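Local coordinates for protein D-mannose isomerase (Marinomonas mediterranea, PDB 5X32) that catalyses the reversible isomerization of D-mannose to D-fructose and, with lower efficiency, also isomerizes D-lyxose, at residues 32-37 with 60-65; 84-89 with 120-125; 124-127 with 132-135. All coordinates share one frame; numbering follows the deposited sequence.

Contact 1. Residues 32-37 with 60-65; sequences GGFFQF and FNFAQA
The rings of F34 and F62 meet through their CE2 atoms, an example of how a single aromatic pair can carry the contact between a loop segment and a helix segment. Their planes lie close to parallel, at 22°, yet the rings are slid so far apart that they barely overlap, and the centroids of F34 and F62 are 5.3 Å apart. This is therefore no full offset stack. The two side chains run past each other in opposite directions, and the closest approach, between CE2 of F34 and CE2 of F62, is 3.3 Å. CZ of F34 also reaches CD2 of F62, at 3.8 Å. Both residues set CG beside the backbone N and anti to the carbonyl carbon (chi1 -54° for F34, -71° for F62), and from these positions the rings bridge backbones whose nearest CA atoms, those of F34 and F62, stand 11.3 Å apart. No hydrogen bond links the segments; the contact is an apolar one between two buried residues. Further side chains surround it: F34 also meets the ring of F58, one turn earlier on helix 52-69, and touches I28 of its own loop, while F62 packs on C27 and on Y74, A77 and A78 of helix 72-89.

Contact 2. Residues 84-89 with 120-125; sequences YLRQRH and LAYSNA
Y122 brings its ring between L85 and R86, with the guanidinium of R86 turned almost perpendicular to it, the two planes 83° apart. The phenol oxygen comes to the edge of that guanidinium, near its plane, but the 3.5 Å between NE of R86 and OH of Y122 is a packing distance and not a hydrogen bond. L85 approaches the ring obliquely with one methyl, its CD2 lying 3.6 Å from CE1 of Y122. The same methyl reaches CB of A121 at 4.3 Å. With CG of L85 opposite the backbone N (chi1 178°), its branch extends towards the facing helix, whereas R86 bends at chi3 and passes over the hydroxyl end of Y122, with CG 3.8 Å from OH of Y122. The hydroxyl finds its polar partner in the hydroxyl of Y96, and R86 makes a cation-pi contact with W136, whose ring also meets that of Y122. Were Y122 a leucine, the hydroxyl of Y96 would probably lose this hydrogen-bond mate and a gap would open between L85 and R86. The axes of the segments 84-89 and 120-125, on helices 72-89 and 112-127, stay 12.5 Å apart, a spacing spanned by these side chains. Around them, L85 also leans on L52 of helix 52-69, and Y122 packs against I137 and T140 of helix 133-147.

Contact 3. Residues 124-127 with 132-135; sequences NALQ and EAEV
A133 presses its methyl against the backbone of L126, and this small residue lets two successive helices come close just where the chain turns from one to the other. CB of A133 lies 3.5 Å from N of L126 and 3.6 Å from CB of L126, while CB of A125 adds a methyl-to-methyl contact 4.0 Å from CB of A133. The CA atoms of L126 and A133 are accordingly just 4.9 Å apart. The arrangement is a helical hairpin: helix 112-127 ends, a short connection follows, and helix 133-147 sets off beside it. The family's catalytic domain is an (alpha/alpha)6 barrel, in which helices follow one another through short connections such as this one. Toward E134 the contact runs out to solvent. In L126, CG stands anti to the backbone N (chi1 -178°), which carries CD1 across to the start of the second helix, where it lies 3.7 Å from N of E134 and 4.0 Å from CB of E134. Beyond that CB the glutamate runs on as an extended chain, so its methylene root covers the leucine while the carboxylate belongs to an exposed residue at the border of the contact. No hydrogen bond crosses between the segments. On a further side L126 rests on A189 and T190 of helix 173-190, and E134 touches T190 as well.

Contacts 1 and 2 are buried, whereas contact 3 is only partly so and reaches the surface. Their chemistry follows this placing: one aromatic pair ties a loop to helix 52-69 in contact 1, mixed aliphatic, aromatic and cationic groups fill a wide helix-helix spacing in contact 2, and small methyls meet backbone in the close turn of contact 3. Contacts 2 and 3 both use helix 112-127 and share N124 and A125; the carbonyl O of Y122 also packs on A133. N124 connects contact 1 to the others, since its OD1 probably accepts a hydrogen bond from NE2 of Q64, while G33 packs against the ring of Y84.

Contact 1. Residues 32-37 with 60-65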
ATOM      1  N   GLY A  32       2.402  24.679   0.553  1.00 64.63           N
ATOM      2  CA  GLY A  32       2.908  23.586   1.368  1.00 61.11           C
ATOM      3  C   GLY A  32       2.170  22.266   1.167  1.00 67.30           C
ATOM      4  O   GLY A  32       0.936  22.228   1.071  1.00 60.97           O
ATOM      5  N   GLY A  33       2.938  21.182   1.082  1.00 67.47           N
ATOM      6  CA  GLY A  33       2.375  19.851   0.932  1.00 61.36           C
ATOM      7  C   GLY A  33       1.777  19.593  -0.429  1.00 58.28           C
ATOM      8  O   GLY A  33       2.154  20.228  -1.419  1.00 63.11           O
ATOM      9  N   PHE A  34       0.801  18.695  -0.465  1.00 46.94           N
ATOM     10  CA  PHE A  34       0.158  18.327  -1.712  1.00 48.66           C
ATOM     11  C   PHE A  34      -1.350  18.462  -1.618  1.00 48.95           C
ATOM     12  O   PHE A  34      -1.946  18.254  -0.558  1.00 54.96           O
ATOM     13  CB  PHE A  34       0.514  16.876  -2.103  1.00 47.80           C
ATOM     14  CG  PHE A  34       1.994  16.608  -2.156  1.00 46.08           C
ATOM     15  CD1 PHE A  34       2.635  16.003  -1.095  1.00 52.20           C
ATOM     16  CD2 PHE A  34       2.751  16.998  -3.242  1.00 47.70           C
ATOM     17  CE1 PHE A  34       4.001  15.765  -1.127  1.00 48.85           C
ATOM     18  CE2 PHE A  34       4.111  16.768  -3.280  1.00 44.71           C
ATOM     19  CZ  PHE A  34       4.736  16.153  -2.220  1.00 46.96           C
ATOM     20  N   PHE A  35      -1.963  18.813  -2.735  1.00 47.18           N
ATOM     21  CA  PHE A  35      -3.402  18.646  -2.883  1.00 50.98           C
ATOM     22  C   PHE A  35      -3.686  17.143  -2.978  1.00 54.86           C
ATOM     23  O   PHE A  35      -2.852  16.358  -3.463  1.00 51.59           O
ATOM     24  CB  PHE A  35      -3.927  19.397  -4.116  1.00 58.91           C
ATOM     25  CG  PHE A  35      -3.646  20.893  -4.095  1.00 54.23           C
ATOM     26  CD1 PHE A  35      -4.320  21.731  -3.216  1.00 54.92           C
ATOM     27  CD2 PHE A  35      -2.696  21.441  -4.940  1.00 50.72           C
ATOM     28  CE1 PHE A  35      -4.066  23.101  -3.192  1.00 56.03           C
ATOM     29  CE2 PHE A  35      -2.433  22.795  -4.923  1.00 57.42           C
ATOM     30  CZ  PHE A  35      -3.117  23.631  -4.042  1.00 55.46           C
ATOM     31  N   GLN A  36      -4.827  16.724  -2.448  1.00 54.71           N
ATOM     32  CA  GLN A  36      -5.046  15.305  -2.247  1.00 50.33           C
ATOM     33  C   GLN A  36      -6.402  14.802  -2.773  1.00 57.74           C
ATOM     34  O   GLN A  36      -6.794  13.648  -2.540  1.00 51.28           O
ATOM     35  CB  GLN A  36      -4.884  14.981  -0.757  1.00 46.12           C
ATOM     36  CG  GLN A  36      -3.461  15.210  -0.245  1.00 50.68           C
ATOM     37  CD  GLN A  36      -3.290  14.927   1.249  1.00 51.93           C
ATOM     38  OE1 GLN A  36      -4.242  14.573   1.949  1.00 48.57           O
ATOM     39  NE2 GLN A  36      -2.058  15.017   1.721  1.00 46.89           N
ATOM     40  N   PHE A  37      -7.079  15.640  -3.547  1.00 52.18           N
ATOM     41  CA  PHE A  37      -8.399  15.283  -4.039  1.00 54.35           C
ATOM     42  C   PHE A  37      -8.530  15.653  -5.511  1.00 58.90           C
ATOM     43  O   PHE A  37      -8.725  16.819  -5.865  1.00 52.36           O
ATOM     44  CB  PHE A  37      -9.492  15.974  -3.222  1.00 50.19           C
ATOM     45  CG  PHE A  37      -9.677  15.419  -1.828  1.00 52.52           C
ATOM     46  CD1 PHE A  37      -8.838  15.805  -0.788  1.00 49.88           C
ATOM     47  CD2 PHE A  37     -10.730  14.548  -1.548  1.00 52.97           C
ATOM     48  CE1 PHE A  37      -9.029  15.316   0.498  1.00 50.79           C
ATOM     49  CE2 PHE A  37     -10.929  14.051  -0.267  1.00 42.62           C
ATOM     50  CZ  PHE A  37     -10.088  14.437   0.756  1.00 54.25           C
ATOM     51  N   PHE A  60       6.331   8.974  -1.170  1.00 53.06           N
ATOM     52  CA  PHE A  60       6.721   7.753  -1.867  1.00 51.87           C
ATOM     53  C   PHE A  60       6.739   7.932  -3.400  1.00 52.18           C
ATOM     54  O   PHE A  60       7.704   7.536  -4.065  1.00 51.31           O
ATOM     55  CB  PHE A  60       5.774   6.607  -1.490  1.00 54.80           C
ATOM     56  CG  PHE A  60       6.042   5.342  -2.235  1.00 52.91           C
ATOM     57  CD1 PHE A  60       5.460   5.106  -3.466  1.00 48.11           C
ATOM     58  CD2 PHE A  60       6.915   4.401  -1.721  1.00 57.96           C
ATOM     59  CE1 PHE A  60       5.736   3.941  -4.153  1.00 57.87           C
ATOM     60  CE2 PHE A  60       7.186   3.238  -2.405  1.00 54.08           C
ATOM     61  CZ  PHE A  60       6.597   3.006  -3.614  1.00 53.39           C
ATOM     62  N   ASN A  61       5.679   8.532  -3.945  1.00 45.78           N
ATOM     63  CA  ASN A  61       5.594   8.783  -5.380  1.00 49.56           C
ATOM     64  C   ASN A  61       6.830   9.470  -5.907  1.00 51.42           C
ATOM     65  O   ASN A  61       7.570   8.927  -6.734  1.00 52.63           O
ATOM     66  CB  ASN A  61       4.408   9.685  -5.720  1.00 53.83           C
ATOM     67  CG  ASN A  61       3.087   8.964  -5.742  1.00 56.51           C
ATOM     68  OD1 ASN A  61       2.917   7.896  -5.131  1.00 51.32           O
ATOM     69  ND2 ASN A  61       2.120   9.557  -6.453  1.00 52.43           N
ATOM     70  N   PHE A  62       7.074  10.670  -5.390  1.00 56.90           N
ATOM     71  CA  PHE A  62       8.089  11.527  -5.996  1.00 57.27           C
ATOM     72  C   PHE A  62       9.478  10.985  -5.714  1.00 54.61           C
ATOM     73  O   PHE A  62      10.365  11.075  -6.565  1.00 56.50           O
ATOM     74  CB  PHE A  62       7.945  12.961  -5.501  1.00 50.10           C
ATOM     75  CG  PHE A  62       6.728  13.650  -6.041  1.00 50.60           C
ATOM     76  CD1 PHE A  62       6.623  13.933  -7.392  1.00 54.98           C
ATOM     77  CD2 PHE A  62       5.686  14.002  -5.202  1.00 48.92           C
ATOM     78  CE1 PHE A  62       5.506  14.565  -7.902  1.00 55.83           C
ATOM     79  CE2 PHE A  62       4.565  14.619  -5.698  1.00 53.27           C
ATOM     80  CZ  PHE A  62       4.476  14.912  -7.055  1.00 59.51           C
ATOM     81  N   ALA A  63       9.660  10.383  -4.544  1.00 52.00           N
ATOM     82  CA  ALA A  63      10.950   9.783  -4.233  1.00 54.48           C
ATOM     83  C   ALA A  63      11.268   8.641  -5.193  1.00 58.73           C
ATOM     84  O   ALA A  63      12.323   8.633  -5.825  1.00 57.23           O
ATOM     85  CB  ALA A  63      10.986   9.306  -2.806  1.00 57.29           C
ATOM     86  N   GLN A  64      10.343   7.692  -5.317  1.00 61.84           N
ATOM     87  CA  GLN A  64      10.536   6.554  -6.215  1.00 60.22           C
ATOM     88  C   GLN A  64      10.765   7.011  -7.670  1.00 61.60           C
ATOM     89  O   GLN A  64      11.639   6.472  -8.386  1.00 61.63           O
ATOM     90  CB  GLN A  64       9.332   5.625  -6.131  1.00 60.33           C
ATOM     91  CG  GLN A  64       9.236   4.848  -4.829  1.00 59.80           C
ATOM     92  CD  GLN A  64      10.410   3.943  -4.629  1.00 63.15           C
ATOM     93  OE1 GLN A  64      10.819   3.225  -5.544  1.00 69.30           O
ATOM     94  NE2 GLN A  64      10.981   3.979  -3.436  1.00 67.02           N
ATOM     95  N   ALA A  65      10.017   8.031  -8.090  1.00 54.28           N
ATOM     96  CA  ALA A  65      10.185   8.553  -9.440  1.00 58.36           C
ATOM     97  C   ALA A  65      11.577   9.156  -9.602  1.00 59.23           C
ATOM     98  O   ALA A  65      12.201   9.043 -10.649  1.00 56.18           O
ATOM     99  CB  ALA A  65       9.123   9.579  -9.758  1.00 60.46           C
TER

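Contact 2. Residues 84-89 with 120-125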
ATOM      1  N   TYR A  84       6.315  19.349   4.519  1.00 60.19           N
ATOM      2  CA  TYR A  84       4.926  19.404   4.981  1.00 58.94           C
ATOM      3  C   TYR A  84       4.654  18.344   6.045  1.00 59.63           C
ATOM      4  O   TYR A  84       3.872  18.552   6.979  1.00 57.45           O
ATOM      5  CB  TYR A  84       3.969  19.181   3.838  1.00 58.10           C
ATOM      6  CG  TYR A  84       2.532  19.454   4.184  1.00 57.43           C
ATOM      7  CD1 TYR A  84       2.054  20.748   4.275  1.00 52.85           C
ATOM      8  CD2 TYR A  84       1.659  18.405   4.468  1.00 56.94           C
ATOM      9  CE1 TYR A  84       0.730  20.995   4.585  1.00 58.08           C
ATOM     10  CE2 TYR A  84       0.340  18.640   4.788  1.00 55.02           C
ATOM     11  CZ  TYR A  84      -0.123  19.935   4.844  1.00 59.93           C
ATOM     12  OH  TYR A  84      -1.441  20.164   5.168  1.00 57.32           O
ATOM     13  N   LEU A  85       5.283  17.191   5.879  1.00 56.43           N
ATOM     14  CA  LEU A  85       5.060  16.101   6.805  1.00 58.86           C
ATOM     15  C   LEU A  85       5.505  16.541   8.184  1.00 60.15           C
ATOM     16  O   LEU A  85       4.757  16.429   9.156  1.00 57.40           O
ATOM     17  CB  LEU A  85       5.809  14.839   6.356  1.00 52.55           C
ATOM     18  CG  LEU A  85       5.686  13.628   7.283  1.00 56.14           C
ATOM     19  CD1 LEU A  85       4.232  13.227   7.493  1.00 54.92           C
ATOM     20  CD2 LEU A  85       6.476  12.453   6.723  1.00 56.61           C
ATOM     21  N   ARG A  86       6.705  17.108   8.249  1.00 65.71           N
ATOM     22  CA  ARG A  86       7.328  17.367   9.542  1.00 65.02           C
ATOM     23  C   ARG A  86       6.868  18.654  10.223  1.00 58.62           C
ATOM     24  O   ARG A  86       6.860  18.743  11.449  1.00 66.21           O
ATOM     25  CB  ARG A  86       8.837  17.401   9.373  1.00 61.51           C
ATOM     26  CG  ARG A  86       9.387  16.195   8.666  1.00 61.60           C
ATOM     27  CD  ARG A  86      10.780  15.943   9.128  1.00 64.05           C
ATOM     28  NE  ARG A  86      10.749  15.516  10.513  1.00 71.59           N
ATOM     29  CZ  ARG A  86      11.657  15.858  11.410  1.00 75.20           C
ATOM     30  NH1 ARG A  86      12.664  16.653  11.060  1.00 75.58           N
ATOM     31  NH2 ARG A  86      11.541  15.417  12.656  1.00 77.26           N
ATOM     32  N   GLN A  87       6.458  19.643   9.448  1.00 58.85           N
ATOM     33  CA  GLN A  87       6.101  20.927  10.051  1.00 65.85           C
ATOM     34  C   GLN A  87       4.612  21.088  10.307  1.00 66.58           C
ATOM     35  O   GLN A  87       4.206  21.849  11.193  1.00 66.94           O
ATOM     36  CB  GLN A  87       6.616  22.065   9.177  1.00 59.99           C
ATOM     37  CG  GLN A  87       8.084  21.872   8.848  1.00 65.46           C
ATOM     38  CD  GLN A  87       8.624  22.896   7.880  1.00 74.02           C
ATOM     39  OE1 GLN A  87       7.891  23.760   7.386  1.00 71.74           O
ATOM     40  NE2 GLN A  87       9.918  22.791   7.582  1.00 74.97           N
ATOM     41  N   ARG A  88       3.799  20.371   9.537  1.00 61.64           N
ATOM     42  CA  ARG A  88       2.358  20.501   9.659  1.00 53.44           C
ATOM     43  C   ARG A  88       1.755  19.266  10.308  1.00 58.63           C
ATOM     44  O   ARG A  88       0.885  19.391  11.180  1.00 54.52           O
ATOM     45  CB  ARG A  88       1.725  20.756   8.291  1.00 50.67           C
ATOM     46  CG  ARG A  88       0.237  20.944   8.348  1.00 50.35           C
ATOM     47  CD  ARG A  88      -0.134  21.921   9.415  1.00 50.42           C
ATOM     48  NE  ARG A  88      -1.564  22.183   9.472  1.00 51.81           N
ATOM     49  CZ  ARG A  88      -2.356  21.605  10.365  1.00 54.84           C
ATOM     50  NH1 ARG A  88      -1.830  20.758  11.244  1.00 55.30           N
ATOM     51  NH2 ARG A  88      -3.656  21.875  10.392  1.00 55.30           N
ATOM     52  N   HIS A  89       2.195  18.083   9.871  1.00 58.33           N
ATOM     53  CA  HIS A  89       1.605  16.841  10.367  1.00 56.14           C
ATOM     54  C   HIS A  89       2.208  16.424  11.691  1.00 62.19           C
ATOM     55  O   HIS A  89       1.490  15.938  12.580  1.00 61.45           O
ATOM     56  CB  HIS A  89       1.748  15.692   9.347  1.00 49.69           C
ATOM     57  CG  HIS A  89       0.652  15.661   8.334  1.00 45.68           C
ATOM     58  ND1 HIS A  89      -0.614  15.203   8.624  1.00 50.45           N
ATOM     59  CD2 HIS A  89       0.630  16.029   7.033  1.00 48.66           C
ATOM     60  CE1 HIS A  89      -1.374  15.306   7.547  1.00 53.56           C
ATOM     61  NE2 HIS A  89      -0.643  15.806   6.568  1.00 47.04           N
ATOM     62  N   LEU A 120       7.595   4.589   6.023  1.00 51.71           N
ATOM     63  CA  LEU A 120       7.815   4.373   4.595  1.00 55.23           C
ATOM     64  C   LEU A 120       8.339   5.637   3.919  1.00 53.55           C
ATOM     65  O   LEU A 120       9.347   5.609   3.177  1.00 57.07           O
ATOM     66  CB  LEU A 120       6.519   3.917   3.922  1.00 51.64           C
ATOM     67  CG  LEU A 120       6.662   3.588   2.438  1.00 53.81           C
ATOM     68  CD1 LEU A 120       7.430   2.290   2.232  1.00 53.80           C
ATOM     69  CD2 LEU A 120       5.305   3.575   1.741  1.00 58.78           C
ATOM     70  N   ALA A 121       7.667   6.751   4.206  1.00 50.60           N
ATOM     71  CA  ALA A 121       8.067   8.044   3.658  1.00 56.61           C
ATOM     72  C   ALA A 121       9.487   8.419   4.107  1.00 59.41           C
ATOM     73  O   ALA A 121      10.290   8.874   3.290  1.00 65.10           O
ATOM     74  CB  ALA A 121       7.079   9.135   4.061  1.00 53.38           C
ATOM     75  N   TYR A 122       9.817   8.204   5.381  1.00 54.86           N
ATOM     76  CA  TYR A 122      11.182   8.523   5.834  1.00 64.65           C
ATOM     77  C   TYR A 122      12.225   7.644   5.154  1.00 68.05           C
ATOM     78  O   TYR A 122      13.291   8.159   4.802  1.00 63.30           O
ATOM     79  CB  TYR A 122      11.320   8.422   7.367  1.00 61.47           C
ATOM     80  CG  TYR A 122      10.625   9.564   8.082  1.00 58.15           C
ATOM     81  CD1 TYR A 122      10.386  10.758   7.422  1.00 51.45           C
ATOM     82  CD2 TYR A 122      10.164   9.432   9.389  1.00 54.77           C
ATOM     83  CE1 TYR A 122       9.739  11.800   8.043  1.00 58.86           C
ATOM     84  CE2 TYR A 122       9.513  10.474  10.022  1.00 52.72           C
ATOM     85  CZ  TYR A 122       9.304  11.662   9.342  1.00 55.60           C
ATOM     86  OH  TYR A 122       8.651  12.718   9.937  1.00 55.30           O
ATOM     87  N   SER A 123      11.920   6.354   4.935  1.00 60.30           N
ATOM     88  CA  SER A 123      12.829   5.494   4.175  1.00 58.91           C
ATOM     89  C   SER A 123      13.124   6.149   2.844  1.00 63.38           C
ATOM     90  O   SER A 123      14.280   6.368   2.488  1.00 65.56           O
ATOM     91  CB  SER A 123      12.239   4.104   3.918  1.00 63.85           C
ATOM     92  OG  SER A 123      11.964   3.411   5.115  1.00 74.13           O
ATOM     93  N   ASN A 124      12.073   6.541   2.138  1.00 58.09           N
ATOM     94  CA  ASN A 124      12.295   7.117   0.822  1.00 65.88           C
ATOM     95  C   ASN A 124      13.105   8.422   0.877  1.00 67.92           C
ATOM     96  O   ASN A 124      13.985   8.673   0.020  1.00 67.48           O
ATOM     97  CB  ASN A 124      10.957   7.311   0.122  1.00 59.95           C
ATOM     98  CG  ASN A 124      10.472   6.026  -0.513  1.00 65.36           C
ATOM     99  OD1 ASN A 124      10.804   5.730  -1.662  1.00 66.21           O
ATOM    100  ND2 ASN A 124       9.726   5.221   0.253  1.00 62.58           N
ATOM    101  N   ALA A 125      12.826   9.233   1.897  1.00 65.88           N
ATOM    102  CA  ALA A 125      13.619  10.435   2.142  1.00 69.51           C
ATOM    103  C   ALA A 125      15.093  10.067   2.244  1.00 67.32           C
ATOM    104  O   ALA A 125      15.943  10.673   1.593  1.00 68.48           O
ATOM    105  CB  ALA A 125      13.160  11.146   3.408  1.00 68.55           C
TER

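Contact 3. Residues 124-127 with 132-135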
ATOM      1  N   ASN A 124      12.073   6.541   2.138  1.00 58.09           N
ATOM      2  CA  ASN A 124      12.295   7.117   0.822  1.00 65.88           C
ATOM      3  C   ASN A 124      13.105   8.422   0.877  1.00 67.92           C
ATOM      4  O   ASN A 124      13.985   8.673   0.020  1.00 67.48           O
ATOM      5  CB  ASN A 124      10.957   7.311   0.122  1.00 59.95           C
ATOM      6  CG  ASN A 124      10.472   6.026  -0.513  1.00 65.36           C
ATOM      7  OD1 ASN A 124      10.804   5.730  -1.662  1.00 66.21           O
ATOM      8  ND2 ASN A 124       9.726   5.221   0.253  1.00 62.58           N
ATOM      9  N   ALA A 125      12.826   9.233   1.897  1.00 65.88           N
ATOM     10  CA  ALA A 125      13.619  10.435   2.142  1.00 69.51           C
ATOM     11  C   ALA A 125      15.093  10.067   2.244  1.00 67.32           C
ATOM     12  O   ALA A 125      15.943  10.673   1.593  1.00 68.48           O
ATOM     13  CB  ALA A 125      13.160  11.146   3.408  1.00 68.55           C
ATOM     14  N   LEU A 126      15.388   9.075   3.075  1.00 62.85           N
ATOM     15  CA  LEU A 126      16.756   8.624   3.251  1.00 66.81           C
ATOM     16  C   LEU A 126      17.394   8.206   1.936  1.00 68.23           C
ATOM     17  O   LEU A 126      18.503   8.655   1.629  1.00 73.92           O
ATOM     18  CB  LEU A 126      16.826   7.462   4.240  1.00 63.88           C
ATOM     19  CG  LEU A 126      18.249   6.977   4.509  1.00 67.21           C
ATOM     20  CD1 LEU A 126      19.003   8.036   5.244  1.00 69.01           C
ATOM     21  CD2 LEU A 126      18.267   5.677   5.278  1.00 67.63           C
ATOM     22  N   GLN A 127      16.697   7.379   1.152  1.00 63.15           N
ATOM     23  CA  GLN A 127      17.324   6.840  -0.047  1.00 68.35           C
ATOM     24  C   GLN A 127      17.547   7.938  -1.059  1.00 65.99           C
ATOM     25  O   GLN A 127      18.359   7.744  -1.951  1.00 65.56           O
ATOM     26  CB  GLN A 127      16.513   5.744  -0.735  1.00 70.07           C
ATOM     27  CG  GLN A 127      15.489   5.085   0.118  1.00 72.03           C
ATOM     28  CD  GLN A 127      15.107   3.701  -0.391  1.00 77.26           C
ATOM     29  OE1 GLN A 127      15.875   2.731  -0.298  1.00 84.05           O
ATOM     30  NE2 GLN A 127      14.015   3.665  -1.143  1.00 79.76           N
ATOM     31  N   GLU A 132      19.438  12.542   7.460  1.00 72.94           N
ATOM     32  CA  GLU A 132      18.750  12.643   8.731  1.00 73.54           C
ATOM     33  C   GLU A 132      17.617  11.629   8.899  1.00 77.17           C
ATOM     34  O   GLU A 132      17.244  11.254  10.014  1.00 75.21           O
ATOM     35  CB  GLU A 132      18.200  14.058   8.879  1.00 70.77           C
ATOM     36  CG  GLU A 132      17.869  14.397  10.300  1.00 80.22           C
ATOM     37  CD  GLU A 132      19.000  14.014  11.244  1.00 89.24           C
ATOM     38  OE1 GLU A 132      20.145  14.479  11.025  1.00 92.59           O
ATOM     39  OE2 GLU A 132      18.748  13.226  12.185  1.00 83.63           O
ATOM     40  N   ALA A 133      17.073  11.176   7.779  1.00 74.46           N
ATOM     41  CA  ALA A 133      15.917  10.307   7.820  1.00 69.55           C
ATOM     42  C   ALA A 133      16.219   9.039   8.614  1.00 72.54           C
ATOM     43  O   ALA A 133      15.327   8.467   9.251  1.00 71.50           O
ATOM     44  CB  ALA A 133      15.463   9.965   6.413  1.00 69.22           C
ATOM     45  N   GLU A 134      17.476   8.603   8.568  1.00 74.36           N
ATOM     46  CA  GLU A 134      17.884   7.391   9.264  1.00 72.82           C
ATOM     47  C   GLU A 134      17.520   7.505  10.732  1.00 69.71           C
ATOM     48  O   GLU A 134      17.024   6.556  11.332  1.00 67.52           O
ATOM     49  CB  GLU A 134      19.384   7.149   9.089  1.00 71.60           C
ATOM     50  CG  GLU A 134      19.868   5.885   9.761  1.00 77.62           C
ATOM     51  CD  GLU A 134      21.097   5.310   9.091  1.00 85.86           C
ATOM     52  OE1 GLU A 134      21.770   6.073   8.360  1.00 86.34           O
ATOM     53  OE2 GLU A 134      21.357   4.091   9.247  1.00 86.43           O
ATOM     54  N   VAL A 135      17.700   8.712  11.266  1.00 71.06           N
ATOM     55  CA  VAL A 135      17.311   9.037  12.634  1.00 73.16           C
ATOM     56  C   VAL A 135      15.794   9.117  12.780  1.00 71.04           C
ATOM     57  O   VAL A 135      15.235   8.560  13.730  1.00 72.02           O
ATOM     58  CB  VAL A 135      17.934  10.378  13.118  1.00 74.95           C
ATOM     59  CG1 VAL A 135      17.318  10.813  14.442  1.00 65.46           C
ATOM     60  CG2 VAL A 135      19.455  10.270  13.236  1.00 65.47           C
TER